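Local atomic coordinates of serpin-ZX (Arabidopsis thaliana, PDB entry 3LE2), a protein that inhibits target proteases such as metacaspase-9 and RD21A by offering its reactive centre loop as bait and trapping the enzyme covalently after cleavage. Residues Q14-L19 against S39-L44; S45-G50 against D57-F62; Y239-D244 against P260-N265; N247-L252 against Q387-L392; P280-S285 against F370-T375. One frame throughout, in Å; residues are numbered along the deposited sequence.

Contact 1. Residues Q14-L19 against S39-L44; sequences QVSMNL and SINVVL
Ser16 and Asn41 mark the nearest approach of helices 5-25 and 37-49 here, yet their CA atoms are still 9.1 Å apart, so the short Ser16 hydroxyl and longer Asn41 amide need a water between them. The polar crossing is indirect. Ser16 OG and Asn41 ND2 are 4.2 Å from each other, too far for a bond, and a water sits between the two side chains instead. It lies 2.9 Å from Ser16 OG and gives a hydrogen to Asn41 OD1 at 3.0 Å, which makes the carbonyl end of the amide, and not its nitrogen, the end tied to the other helix. Ser16 carries OG beside its own backbone N (chi1 -75°), and from there the same hydroxyl also bonds Gln12 O one turn earlier. It is therefore held both by its own helix and by the water.

Nearly a turn on from Ser16, and beside Asn41, the contact becomes apolar: Leu19 CD2 meets Ile40 CG2 at 4.4 Å, a light touch between two branch methyls. Both residues start out toward the facing helix, and both are buried. The two segments bury just 90 Å² together, little for two helices of the core, and other parts of the chain share in the packing. Helix 54-63 closes one flank, with Phe62 against Val15 and Leu63 against Asn41. Met17 packs on Leu253 and Ile256 of helix 249-258. At the start of helix 37-49, Ser39 touches Asn171 and Leu173 of strand 167-176, consistent with the shutter region of serpins, where this helix lies behind the large central sheet.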
# COMPACT_ATOMS: atom_id res chain seq x y z
N GLN A 14 -1.28 11.88 -3.02
CA GLN A 14 -1.87 12.77 -2.02
C GLN A 14 -3.24 12.26 -1.58
O GLN A 14 -3.54 12.19 -0.40
CB GLN A 14 -2.00 14.21 -2.54
CG GLN A 14 -2.95 15.06 -1.70
CD GLN A 14 -2.99 16.53 -2.11
OE1 GLN A 14 -2.62 16.89 -3.22
NE2 GLN A 14 -3.44 17.38 -1.20
N VAL A 15 -4.07 11.94 -2.56
CA VAL A 15 -5.38 11.36 -2.29
C VAL A 15 -5.20 10.06 -1.49
O VAL A 15 -5.97 9.77 -0.57
CB VAL A 15 -6.09 11.03 -3.62
CG1 VAL A 15 -7.31 10.17 -3.39
CG2 VAL A 15 -6.44 12.33 -4.38
N SER A 16 -4.17 9.30 -1.84
CA SER A 16 -3.88 8.05 -1.12
C SER A 16 -3.59 8.29 0.37
O SER A 16 -3.99 7.50 1.22
CB SER A 16 -2.71 7.30 -1.79
OG SER A 16 -3.12 6.67 -3.00
N MET A 17 -2.90 9.38 0.70
CA MET A 17 -2.65 9.70 2.10
C MET A 17 -3.94 10.03 2.83
O MET A 17 -4.12 9.69 4.00
CB MET A 17 -1.66 10.86 2.25
CG MET A 17 -0.26 10.56 1.72
SD MET A 17 0.49 9.09 2.44
CE MET A 17 0.64 9.55 4.14
N ASN A 18 -4.86 10.70 2.14
CA ASN A 18 -6.15 10.99 2.74
C ASN A 18 -6.96 9.69 2.92
O ASN A 18 -7.62 9.49 3.93
CB ASN A 18 -6.91 12.03 1.91
CG ASN A 18 -8.10 12.61 2.65
OD1 ASN A 18 -8.15 12.60 3.89
ND2 ASN A 18 -9.06 13.12 1.91
N LEU A 19 -6.90 8.82 1.92
CA LEU A 19 -7.47 7.48 2.06
C LEU A 19 -6.89 6.81 3.31
O LEU A 19 -7.64 6.31 4.15
CB LEU A 19 -7.24 6.64 0.80
CG LEU A 19 -7.62 5.16 0.88
CD1 LEU A 19 -9.07 4.99 1.23
CD2 LEU A 19 -7.30 4.44 -0.43
N SER A 39 -2.82 -1.04 -5.41
CA SER A 39 -3.78 -2.14 -5.60
C SER A 39 -5.22 -1.65 -5.53
O SER A 39 -6.08 -2.13 -6.26
CB SER A 39 -3.58 -3.22 -4.54
OG SER A 39 -2.21 -3.57 -4.44
N ILE A 40 -5.49 -0.73 -4.62
CA ILE A 40 -6.84 -0.20 -4.52
C ILE A 40 -7.18 0.48 -5.84
O ILE A 40 -8.27 0.31 -6.38
CB ILE A 40 -6.97 0.84 -3.39
CG1 ILE A 40 -6.65 0.22 -2.03
CG2 ILE A 40 -8.39 1.43 -3.39
CD1 ILE A 40 -7.67 -0.78 -1.60
N ASN A 41 -6.24 1.28 -6.33
CA ASN A 41 -6.45 2.07 -7.55
C ASN A 41 -6.54 1.19 -8.79
O ASN A 41 -7.22 1.55 -9.76
CB ASN A 41 -5.38 3.15 -7.70
CG ASN A 41 -5.55 4.28 -6.69
OD1 ASN A 41 -6.56 4.34 -5.98
ND2 ASN A 41 -4.58 5.18 -6.62
N VAL A 42 -5.88 0.03 -8.74
CA VAL A 42 -6.03 -1.00 -9.77
C VAL A 42 -7.48 -1.54 -9.82
O VAL A 42 -8.03 -1.74 -10.90
CB VAL A 42 -5.08 -2.18 -9.54
CG1 VAL A 42 -5.57 -3.41 -10.30
CG2 VAL A 42 -3.66 -1.81 -9.95
N VAL A 43 -8.08 -1.77 -8.66
CA VAL A 43 -9.48 -2.18 -8.61
C VAL A 43 -10.42 -1.09 -9.16
O VAL A 43 -11.31 -1.37 -9.97
CB VAL A 43 -9.92 -2.55 -7.18
CG1 VAL A 43 -11.39 -2.94 -7.18
CG2 VAL A 43 -9.09 -3.70 -6.66
N LEU A 44 -10.22 0.15 -8.70
CA LEU A 44 -11.04 1.27 -9.15
C LEU A 44 -10.92 1.49 -10.66
O LEU A 44 -11.91 1.83 -11.31
CB LEU A 44 -10.71 2.55 -8.37
CG LEU A 44 -11.04 2.48 -6.87
CD1 LEU A 44 -10.50 3.70 -6.13
CD2 LEU A 44 -12.55 2.33 -6.63
O HOH W 1 -5.72 5.52 -3.36

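Contact 2. Residues S45-G50 against D57-F62; sequences SIIAAG and DQILSF
Two residues before Ile59, the side chain that carries this contact, Asp57 O takes two hydrogen bonds from a single residue. Ser61 N reaches it at 3.0 Å in the ordinary helical manner, and Ser61 OG adds a second bond at 3.2 Å. The two donors arrive from opposite faces of the carbonyl plane; the hydroxyl is tilted 27° from that plane. This doubly gripped carbonyl belongs to the outer side of helix 54-63, where Ser61 is exposed.

The buried side is quite different. Ile59 points toward helix 37-49 and divides its branches between two neighbouring residues. Its short branch, CG2, rests on Ala48 CB at 3.8 Å, while the tip of its long branch, CD1, meets Ile47 CG2 at 3.7 Å and also lies 4.0 Å from Ala48 CA. With CG1 beside the backbone N (chi1 -58°) and CD1 extended beyond it, the side chain straddles the alanine. Ile47 and Ile59 cross at about a right angle, methyl against methyl.

Alanine at this place allows a close approach: the CA atoms of Ala48 and Ile59 are 6.1 Å apart. The arrangement is a helical hairpin of the serpin fold, in which the chain leaves helix 37-49, turns within a few residues and comes back as helix 54-63. Further side chains wall the junction in. Leu71 of helix 68-83 touches both Ala48 and Leu60, Phe169 of strand 167-176 lies against Ile46 and Ile47, and Pro302 from a loop packs on Ile59.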
# COMPACT_ATOMS: atom_id res chain seq x y z
N SER A 45 -9.73 1.27 -11.22
CA SER A 45 -9.54 1.30 -12.67
C SER A 45 -10.36 0.21 -13.39
O SER A 45 -10.96 0.45 -14.43
CB SER A 45 -8.06 1.15 -13.03
OG SER A 45 -7.28 2.19 -12.46
N ILE A 46 -10.36 -1.00 -12.82
CA ILE A 46 -11.20 -2.08 -13.33
C ILE A 46 -12.69 -1.71 -13.29
O ILE A 46 -13.43 -1.98 -14.23
CB ILE A 46 -10.94 -3.37 -12.54
CG1 ILE A 46 -9.52 -3.87 -12.84
CG2 ILE A 46 -11.96 -4.43 -12.91
CD1 ILE A 46 -9.08 -5.02 -11.97
N ILE A 47 -13.12 -1.07 -12.22
CA ILE A 47 -14.52 -0.68 -12.09
C ILE A 47 -14.89 0.44 -13.06
O ILE A 47 -15.97 0.45 -13.64
CB ILE A 47 -14.82 -0.20 -10.66
CG1 ILE A 47 -14.62 -1.35 -9.68
CG2 ILE A 47 -16.22 0.38 -10.58
CD1 ILE A 47 -14.62 -0.92 -8.23
N ALA A 48 -13.99 1.40 -13.22
CA ALA A 48 -14.24 2.48 -14.15
C ALA A 48 -14.48 1.89 -15.53
O ALA A 48 -15.38 2.33 -16.25
CB ALA A 48 -13.07 3.46 -14.17
N ALA A 49 -13.70 0.88 -15.87
CA ALA A 49 -13.71 0.30 -17.21
C ALA A 49 -15.04 -0.40 -17.52
O ALA A 49 -15.41 -0.55 -18.68
CB ALA A 49 -12.55 -0.67 -17.37
N GLY A 50 -15.75 -0.82 -16.48
CA GLY A 50 -17.03 -1.48 -16.66
C GLY A 50 -18.20 -0.55 -16.40
O GLY A 50 -19.33 -0.98 -16.24
N ASP A 57 -17.09 8.99 -14.68
CA ASP A 57 -16.51 10.31 -14.45
C ASP A 57 -16.06 10.50 -13.01
O ASP A 57 -15.01 11.08 -12.76
CB ASP A 57 -17.49 11.41 -14.83
CG ASP A 57 -17.69 11.51 -16.32
OD1 ASP A 57 -16.77 11.12 -17.06
OD2 ASP A 57 -18.78 11.97 -16.73
N GLN A 58 -16.87 10.02 -12.08
CA GLN A 58 -16.54 10.21 -10.67
C GLN A 58 -15.28 9.44 -10.30
O GLN A 58 -14.48 9.89 -9.48
CB GLN A 58 -17.70 9.80 -9.78
CG GLN A 58 -17.63 10.37 -8.39
CD GLN A 58 -18.71 9.80 -7.50
OE1 GLN A 58 -19.60 10.53 -7.06
NE2 GLN A 58 -18.65 8.50 -7.23
N ILE A 59 -15.09 8.28 -10.92
CA ILE A 59 -13.92 7.47 -10.64
C ILE A 59 -12.72 8.07 -11.38
O ILE A 59 -11.63 8.19 -10.82
CB ILE A 59 -14.15 5.99 -11.05
CG1 ILE A 59 -15.37 5.43 -10.32
CG2 ILE A 59 -12.92 5.13 -10.77
CD1 ILE A 59 -15.82 4.09 -10.87
N LEU A 60 -12.94 8.46 -12.63
CA LEU A 60 -11.88 9.08 -13.43
C LEU A 60 -11.25 10.26 -12.68
O LEU A 60 -10.03 10.42 -12.68
CB LEU A 60 -12.42 9.55 -14.78
CG LEU A 60 -12.61 8.48 -15.85
CD1 LEU A 60 -13.15 9.09 -17.13
CD2 LEU A 60 -11.28 7.79 -16.10
N SER A 61 -12.09 11.08 -12.06
CA SER A 61 -11.61 12.26 -11.35
C SER A 61 -10.93 11.87 -10.04
O SER A 61 -10.01 12.54 -9.59
CB SER A 61 -12.74 13.25 -11.10
OG SER A 61 -13.28 13.72 -12.33
N PHE A 62 -11.38 10.77 -9.44
CA PHE A 62 -10.78 10.30 -8.20
C PHE A 62 -9.37 9.81 -8.46
O PHE A 62 -8.48 9.94 -7.61
CB PHE A 62 -11.63 9.19 -7.58
CG PHE A 62 -11.09 8.68 -6.28
CD1 PHE A 62 -11.47 9.26 -5.07
CD2 PHE A 62 -10.20 7.61 -6.25
CE1 PHE A 62 -10.98 8.78 -3.86
CE2 PHE A 62 -9.70 7.12 -5.04
CZ PHE A 62 -10.09 7.71 -3.84

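Contact 3. Residues Y239-D244 against P260-N265; sequences YFYLPD and PGFLDN
Tyr241 meets Phe262 and Leu263 where a strand of serpin beta-sheet B, 236-243, is covered by the loop that follows helix 249-258. The chain has gone out along the strand, passed through the helix and come back across the tyrosine.

The apolar part is gathered round the Tyr241 ring. Phe262 reaches it with CE2, 3.9 Å from Tyr241 CE1, and the tyrosine carbon stands at the edge of the phenylalanine ring, in its plane. The two side chains slide past one another in opposite directions. Leu263 crosses the tyrosine at about a right angle and lays its CD2 methyl against the phenolic end, 3.8 Å from Tyr241 CZ and only 3.2 Å from Tyr241 OH, a tight fit. Phe262 gets to the contact with its CG anti to the backbone N (chi1 177°), which carries the ring back to the strand although its first bond does not aim there; its ring is also stacked on His266.

The polar part runs through one water. Tyr241 OH donates to it over 2.8 Å, with the water in the plane of the phenol ring, and the water in turn donates to Leu263 O at 2.9 Å. A buried hydroxyl is thus satisfied without a direct bond between strand and loop.

Within the loop, the turn that presents Phe262 and Leu263 is closed by the backbone bond from Asn265 N to Phe262 O and by the Asn265 side chain. Asn265 ND2 donates to Gly261 O over 3.0 Å in a nearly straight line, 174°, lying above the carbonyl plane with the oxygen in its own amide plane.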
# COMPACT_ATOMS: atom_id res chain seq x y z
N TYR A 239 9.91 4.46 3.90
CA TYR A 239 10.09 5.73 4.55
C TYR A 239 9.33 5.74 5.86
O TYR A 239 8.20 5.21 5.95
CB TYR A 239 9.63 6.87 3.63
CG TYR A 239 10.50 6.98 2.39
CD1 TYR A 239 11.75 7.58 2.45
CD2 TYR A 239 10.09 6.43 1.19
CE1 TYR A 239 12.57 7.65 1.32
CE2 TYR A 239 10.88 6.50 0.07
CZ TYR A 239 12.12 7.11 0.14
OH TYR A 239 12.88 7.16 -1.01
N PHE A 240 9.97 6.32 6.87
CA PHE A 240 9.40 6.45 8.21
C PHE A 240 9.20 7.92 8.50
O PHE A 240 10.14 8.70 8.39
CB PHE A 240 10.35 5.87 9.26
CG PHE A 240 10.65 4.41 9.07
CD1 PHE A 240 10.15 3.47 9.95
CD2 PHE A 240 11.44 3.98 8.01
CE1 PHE A 240 10.43 2.13 9.79
CE2 PHE A 240 11.71 2.64 7.84
CZ PHE A 240 11.21 1.71 8.73
N TYR A 241 7.97 8.29 8.85
CA TYR A 241 7.63 9.67 9.17
C TYR A 241 7.33 9.75 10.65
O TYR A 241 6.27 9.31 11.11
CB TYR A 241 6.46 10.17 8.33
CG TYR A 241 6.68 9.96 6.85
CD1 TYR A 241 7.02 11.02 6.00
CD2 TYR A 241 6.55 8.69 6.29
CE1 TYR A 241 7.23 10.82 4.63
CE2 TYR A 241 6.75 8.47 4.94
CZ TYR A 241 7.09 9.53 4.11
OH TYR A 241 7.28 9.26 2.78
N LEU A 242 8.27 10.35 11.38
CA LEU A 242 8.27 10.34 12.84
C LEU A 242 8.00 11.73 13.44
O LEU A 242 8.86 12.60 13.41
CB LEU A 242 9.63 9.82 13.31
CG LEU A 242 9.86 9.55 14.79
CD1 LEU A 242 8.98 8.40 15.26
CD2 LEU A 242 11.33 9.24 15.05
N PRO A 243 6.81 11.93 14.01
CA PRO A 243 6.50 13.19 14.69
C PRO A 243 7.49 13.42 15.83
O PRO A 243 7.96 12.44 16.40
CB PRO A 243 5.12 12.95 15.29
CG PRO A 243 4.56 11.80 14.54
CD PRO A 243 5.72 10.95 14.16
N ASP A 244 7.79 14.67 16.15
CA ASP A 244 8.62 14.96 17.32
C ASP A 244 7.89 14.51 18.58
O ASP A 244 8.49 13.92 19.47
CB ASP A 244 8.96 16.45 17.39
CG ASP A 244 9.85 16.91 16.24
OD1 ASP A 244 10.37 16.05 15.50
OD2 ASP A 244 10.03 18.13 16.07
N PRO A 260 -0.17 19.53 -0.90
CA PRO A 260 0.07 18.93 -2.22
C PRO A 260 1.55 18.56 -2.42
O PRO A 260 2.44 19.30 -1.97
CB PRO A 260 -0.34 20.04 -3.19
CG PRO A 260 -1.38 20.80 -2.45
CD PRO A 260 -0.91 20.80 -1.01
N GLY A 261 1.81 17.43 -3.07
CA GLY A 261 3.17 16.97 -3.29
C GLY A 261 3.99 16.66 -2.04
O GLY A 261 5.21 16.53 -2.11
N PHE A 262 3.34 16.53 -0.88
CA PHE A 262 4.10 16.29 0.35
C PHE A 262 5.14 15.17 0.24
O PHE A 262 6.29 15.33 0.65
CB PHE A 262 3.20 15.99 1.54
CG PHE A 262 3.98 15.67 2.78
CD1 PHE A 262 4.25 16.65 3.72
CD2 PHE A 262 4.48 14.39 3.00
CE1 PHE A 262 4.99 16.36 4.85
CE2 PHE A 262 5.22 14.10 4.12
CZ PHE A 262 5.48 15.09 5.05
N LEU A 263 4.72 14.02 -0.30
CA LEU A 263 5.63 12.88 -0.42
C LEU A 263 6.83 13.18 -1.33
O LEU A 263 7.95 12.82 -1.00
CB LEU A 263 4.90 11.62 -0.90
CG LEU A 263 3.94 10.96 0.10
CD1 LEU A 263 3.24 9.75 -0.52
CD2 LEU A 263 4.67 10.56 1.36
N ASP A 264 6.59 13.83 -2.46
CA ASP A 264 7.66 14.16 -3.39
C ASP A 264 8.72 15.03 -2.72
O ASP A 264 9.87 15.09 -3.16
CB ASP A 264 7.11 14.92 -4.62
CG ASP A 264 5.79 14.35 -5.13
OD1 ASP A 264 5.71 13.98 -6.32
OD2 ASP A 264 4.82 14.28 -4.34
N ASN A 265 8.32 15.73 -1.66
CA ASN A 265 9.18 16.77 -1.10
C ASN A 265 9.87 16.40 0.21
O ASN A 265 10.59 17.22 0.79
CB ASN A 265 8.40 18.07 -0.94
CG ASN A 265 8.27 18.85 -2.25
OD1 ASN A 265 9.09 19.72 -2.53
ND2 ASN A 265 7.24 18.55 -3.04
O HOH W 2 8.51 11.43 1.47

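Contact 4. Residues N247-L252 against Q387-L392; sequences NGLSDL and QVVDPL
Leu249 turns its CG anti to the backbone N (chi1 -168°), while Gln387 sets its CG between its backbone N and carbonyl carbon (chi1 75°); the two choices bring the leucine branch and the glutamine amide together. The place is the end of serpin beta-sheet B, where the first turn of helix 249-258 lies over the last residues of strand 382-388, close to the C-terminus.

One methyl, Leu249 CD2, does all the close touching. It lies 3.4 Å from Gln387 OE1 and 4.1 Å from Gln387 CB, so the methyl lies alongside the extended glutamine chain, nearest its two ends, CB and the amide oxygen. On the strand's continuation, Val389 CG1 approaches the same methyl to 4.0 Å, the valine and leucine crossing at about a right angle. Leu371 of strand 370-376 and Pro369 also touch the leucine, adding apolar neighbours.

The amide of Gln387 is held from its other end, for Gln387 NE2 donates to Ser31 O. Asn32 bonds both Val389 N and Asp390 O, fixing the chain just past the strand. Next comes an Asx turn: Asp390 OD1 accepts from Leu392 N over 2.8 Å, and the nitrogen comes from above the carboxylate plane, 38° out of it.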
# COMPACT_ATOMS: atom_id res chain seq x y z
N ASN A 247 2.60 11.73 20.73
CA ASN A 247 1.25 11.61 20.22
C ASN A 247 1.04 12.44 18.95
O ASN A 247 -0.09 12.83 18.66
CB ASN A 247 0.25 12.06 21.29
CG ASN A 247 0.38 13.54 21.62
OD1 ASN A 247 1.39 14.17 21.31
ND2 ASN A 247 -0.64 14.11 22.26
N GLY A 248 2.11 12.71 18.20
CA GLY A 248 2.01 13.66 17.10
C GLY A 248 1.44 13.09 15.81
O GLY A 248 1.19 13.84 14.86
N LEU A 249 1.23 11.78 15.78
CA LEU A 249 0.90 11.11 14.53
C LEU A 249 -0.27 11.76 13.80
O LEU A 249 -0.17 12.07 12.62
CB LEU A 249 0.61 9.61 14.76
CG LEU A 249 0.55 8.76 13.47
CD1 LEU A 249 1.75 9.10 12.60
CD2 LEU A 249 0.54 7.27 13.78
N SER A 250 -1.37 11.95 14.50
CA SER A 250 -2.57 12.43 13.86
C SER A 250 -2.36 13.78 13.19
O SER A 250 -2.82 14.00 12.08
CB SER A 250 -3.72 12.51 14.87
OG SER A 250 -4.91 12.88 14.21
N ASP A 251 -1.66 14.67 13.87
CA ASP A 251 -1.43 16.00 13.32
C ASP A 251 -0.50 15.95 12.11
O ASP A 251 -0.70 16.66 11.12
CB ASP A 251 -0.87 16.93 14.40
CG ASP A 251 -1.94 17.42 15.38
OD1 ASP A 251 -3.13 17.08 15.20
OD2 ASP A 251 -1.58 18.15 16.32
N LEU A 252 0.52 15.09 12.20
CA LEU A 252 1.43 14.92 11.08
C LEU A 252 0.68 14.44 9.86
O LEU A 252 0.93 14.90 8.75
CB LEU A 252 2.53 13.93 11.43
CG LEU A 252 3.45 13.62 10.25
CD1 LEU A 252 4.08 14.91 9.74
CD2 LEU A 252 4.51 12.59 10.68
N GLN A 387 0.61 2.71 9.33
CA GLN A 387 0.99 3.33 10.59
C GLN A 387 1.37 2.22 11.56
O GLN A 387 0.69 1.20 11.62
CB GLN A 387 -0.15 4.16 11.15
CG GLN A 387 -1.31 3.39 11.78
CD GLN A 387 -2.24 4.32 12.53
OE1 GLN A 387 -2.11 5.55 12.41
NE2 GLN A 387 -3.16 3.76 13.32
N VAL A 388 2.46 2.43 12.28
CA VAL A 388 2.88 1.54 13.36
C VAL A 388 2.56 2.25 14.66
O VAL A 388 3.22 3.23 15.01
CB VAL A 388 4.40 1.22 13.27
CG1 VAL A 388 4.81 0.27 14.38
CG2 VAL A 388 4.73 0.60 11.93
N VAL A 389 1.52 1.78 15.34
CA VAL A 389 1.11 2.37 16.62
C VAL A 389 1.40 1.43 17.77
O VAL A 389 1.37 1.83 18.92
CB VAL A 389 -0.38 2.79 16.63
CG1 VAL A 389 -0.63 3.97 15.68
CG2 VAL A 389 -1.29 1.60 16.29
N ASP A 390 1.70 0.17 17.44
CA ASP A 390 2.04 -0.83 18.45
C ASP A 390 2.84 -1.95 17.81
O ASP A 390 2.27 -2.84 17.18
CB ASP A 390 0.77 -1.39 19.10
CG ASP A 390 1.04 -2.60 19.98
OD1 ASP A 390 2.22 -2.97 20.17
OD2 ASP A 390 0.06 -3.18 20.47
N PRO A 391 4.18 -1.92 17.99
CA PRO A 391 5.13 -2.86 17.38
C PRO A 391 4.93 -4.28 17.87
O PRO A 391 5.42 -5.21 17.22
CB PRO A 391 6.48 -2.38 17.91
CG PRO A 391 6.23 -1.12 18.63
CD PRO A 391 4.81 -1.07 19.01
N LEU A 392 4.25 -4.46 19.00
CA LEU A 392 4.13 -5.79 19.60
C LEU A 392 2.97 -6.58 19.02
O LEU A 392 2.80 -7.77 19.32
CB LEU A 392 3.98 -5.70 21.13
CG LEU A 392 5.28 -5.48 21.90
CD1 LEU A 392 5.06 -5.54 23.42
CD2 LEU A 392 6.30 -6.51 21.46

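Contact 5. Residues P280-S285 against F370-T375; sequences PKFKFS and FLLVVT
Pro280, Phe282 and Phe370 make the ring contacts here. The Phe370 ring is met at its edge by both of the others: Pro280 CG comes to 3.6 Å from Phe370 CE1 and 3.8 Å from Phe370 CZ, near the ring plane, and Phe282 CE1 stands 4.0 Å from Phe370 CZ, in the plane. The CZ corner of Phe370 is thus wedged between the proline ring and the next aromatic along the strand. Pro280 and Phe370 advance from opposite directions, whereas the two phenylalanines approach at a slant. Matching torsions lie behind this meeting, since chi1 is 52° in Phe282 and 50° in Phe370: in each, CG sits between the backbone N and the carbonyl carbon, and the bond from CA to CB points toward the other strand.

No hydrogen bond joins the two segments. Their CA atoms are 10.6 Å apart at Pro280 and Phe370 and 11.8 Å at Phe282 and Leu372, the spacing of layers packed face to face. In the serpin fold these layers are beta-sheet A, to which strand 277-289 belongs, and beta-sheet B, to which strand 370-376 belongs, with their side chains meeting in the hydrophobic core.

The methyl-to-ring contact comes two residues further along strand 370-376. Leu372 CD1 lies 3.5 Å from both Phe282 CZ and Phe282 CE2, the two side chains approaching from opposite directions, although Leu372 has a second modelled conformer and this detail is less certain. Val388 of the neighbouring strand touches Phe282, Phe370 and Leu372 alike, and Phe240 meets the Phe370 ring with the planes at about 40°.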
# COMPACT_ATOMS: atom_id res chain seq x y z
N PRO A 280 12.00 0.16 15.83
CA PRO A 280 11.35 -1.05 16.35
C PRO A 280 11.14 -2.09 15.27
O PRO A 280 10.79 -1.72 14.13
CB PRO A 280 9.99 -0.54 16.83
CG PRO A 280 9.73 0.67 15.98
CD PRO A 280 11.08 1.32 15.85
N LYS A 281 11.34 -3.36 15.59
CA LYS A 281 10.91 -4.43 14.69
C LYS A 281 9.40 -4.43 14.70
O LYS A 281 8.79 -4.00 15.68
CB LYS A 281 11.42 -5.79 15.18
CG LYS A 281 12.92 -5.95 15.15
CD LYS A 281 13.36 -7.34 15.57
CE LYS A 281 13.12 -8.38 14.47
NZ LYS A 281 13.38 -9.76 14.97
N PHE A 282 8.78 -4.91 13.62
CA PHE A 282 7.35 -5.21 13.64
C PHE A 282 6.97 -6.14 12.49
O PHE A 282 7.67 -6.22 11.49
CB PHE A 282 6.51 -3.93 13.59
CG PHE A 282 6.87 -3.00 12.47
CD1 PHE A 282 7.89 -2.06 12.63
CD2 PHE A 282 6.21 -3.07 11.25
CE1 PHE A 282 8.23 -1.18 11.58
CE2 PHE A 282 6.55 -2.19 10.20
CZ PHE A 282 7.55 -1.26 10.38
N LYS A 283 5.86 -6.84 12.64
CA LYS A 283 5.39 -7.75 11.61
C LYS A 283 3.89 -7.90 11.76
O LYS A 283 3.41 -8.32 12.80
CB LYS A 283 6.04 -9.13 11.75
CG LYS A 283 5.66 -10.10 10.64
CD LYS A 283 6.25 -11.50 10.87
CE LYS A 283 6.17 -12.34 9.60
NZ LYS A 283 6.78 -13.71 9.76
N PHE A 284 3.14 -7.53 10.72
CA PHE A 284 1.70 -7.67 10.78
C PHE A 284 1.03 -7.65 9.41
O PHE A 284 1.62 -7.23 8.41
CB PHE A 284 1.08 -6.60 11.69
CG PHE A 284 1.26 -5.19 11.18
CD1 PHE A 284 2.38 -4.45 11.55
CD2 PHE A 284 0.31 -4.61 10.35
CE1 PHE A 284 2.54 -3.14 11.09
CE2 PHE A 284 0.47 -3.31 9.88
CZ PHE A 284 1.58 -2.57 10.25
N SER A 285 -0.21 -8.12 9.38
CA SER A 285 -1.01 -8.04 8.18
C SER A 285 -2.24 -7.18 8.48
O SER A 285 -2.54 -6.90 9.64
CB SER A 285 -1.43 -9.43 7.72
OG SER A 285 -2.39 -9.97 8.61
N PHE A 370 4.61 6.22 14.22
CA PHE A 370 5.11 6.86 13.02
C PHE A 370 4.34 6.35 11.81
O PHE A 370 3.69 5.30 11.89
CB PHE A 370 6.61 6.58 12.85
CG PHE A 370 7.01 5.12 12.98
CD1 PHE A 370 7.32 4.58 14.22
CD2 PHE A 370 7.12 4.31 11.86
CE1 PHE A 370 7.71 3.23 14.35
CE2 PHE A 370 7.51 2.96 11.98
CZ PHE A 370 7.81 2.43 13.23
N LEU A 371 4.40 7.10 10.71
CA LEU A 371 3.81 6.65 9.47
C LEU A 371 4.83 5.88 8.67
O LEU A 371 6.04 6.01 8.90
CB LEU A 371 3.32 7.81 8.61
CG LEU A 371 2.03 8.49 9.06
CD1 LEU A 371 1.75 9.69 8.18
CD2 LEU A 371 0.87 7.48 9.02
N LEU A 372 4.34 5.05 7.75
CA LEU A 372 5.16 4.23 6.89
C LEU A 372 4.72 4.42 5.45
O LEU A 372 3.52 4.47 5.17
CB LEU A 372 4.98 2.75 7.22
CG LEU A 372 5.57 2.17 8.50
CD1 LEU A 372 5.27 0.68 8.55
CD2 LEU A 372 7.06 2.44 8.54
N VAL A 373 5.68 4.48 4.54
CA VAL A 373 5.39 4.53 3.11
C VAL A 373 6.43 3.70 2.34
O VAL A 373 7.63 3.83 2.55
CB VAL A 373 5.35 5.98 2.57
CG1 VAL A 373 5.15 6.00 1.06
CG2 VAL A 373 4.25 6.79 3.26
N VAL A 374 5.96 2.81 1.46
CA VAL A 374 6.87 2.04 0.63
C VAL A 374 6.63 2.48 -0.80
O VAL A 374 5.51 2.41 -1.29
CB VAL A 374 6.65 0.50 0.74
CG1 VAL A 374 7.46 -0.23 -0.34
CG2 VAL A 374 7.03 -0.00 2.14
N THR A 375 7.69 2.94 -1.46
CA THR A 375 7.55 3.47 -2.80
C THR A 375 8.58 2.90 -3.72
O THR A 375 9.67 2.48 -3.31
CB THR A 375 7.78 4.98 -2.83
OG1 THR A 375 9.17 5.22 -2.59
CG2 THR A 375 6.96 5.68 -1.78

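In the fold
The five contacts form two groups. Contacts 1 and 2 share helix 37-49, their centres about 12 Å apart, and Phe62 packs on both Val15 and Leu44. Contacts 3, 4 and 5 gather round beta-sheet B: Tyr239 N probably bonds Val373 O at 2.7 Å, joining contacts 3 and 5, and Val388 N probably bonds Phe370 O at 3.1 Å, joining contacts 4 and 5, whose centres are about 11 Å apart. Helix 5-25 links the groups, since Met17 of contact 1 touches Leu263 of contact 3 and Leu371 of contact 5. Contacts 2 and 4 are about 32 Å apart between centres. All five lie away from the reactive bond, Arg353-Gly354, in the body that carries the loop.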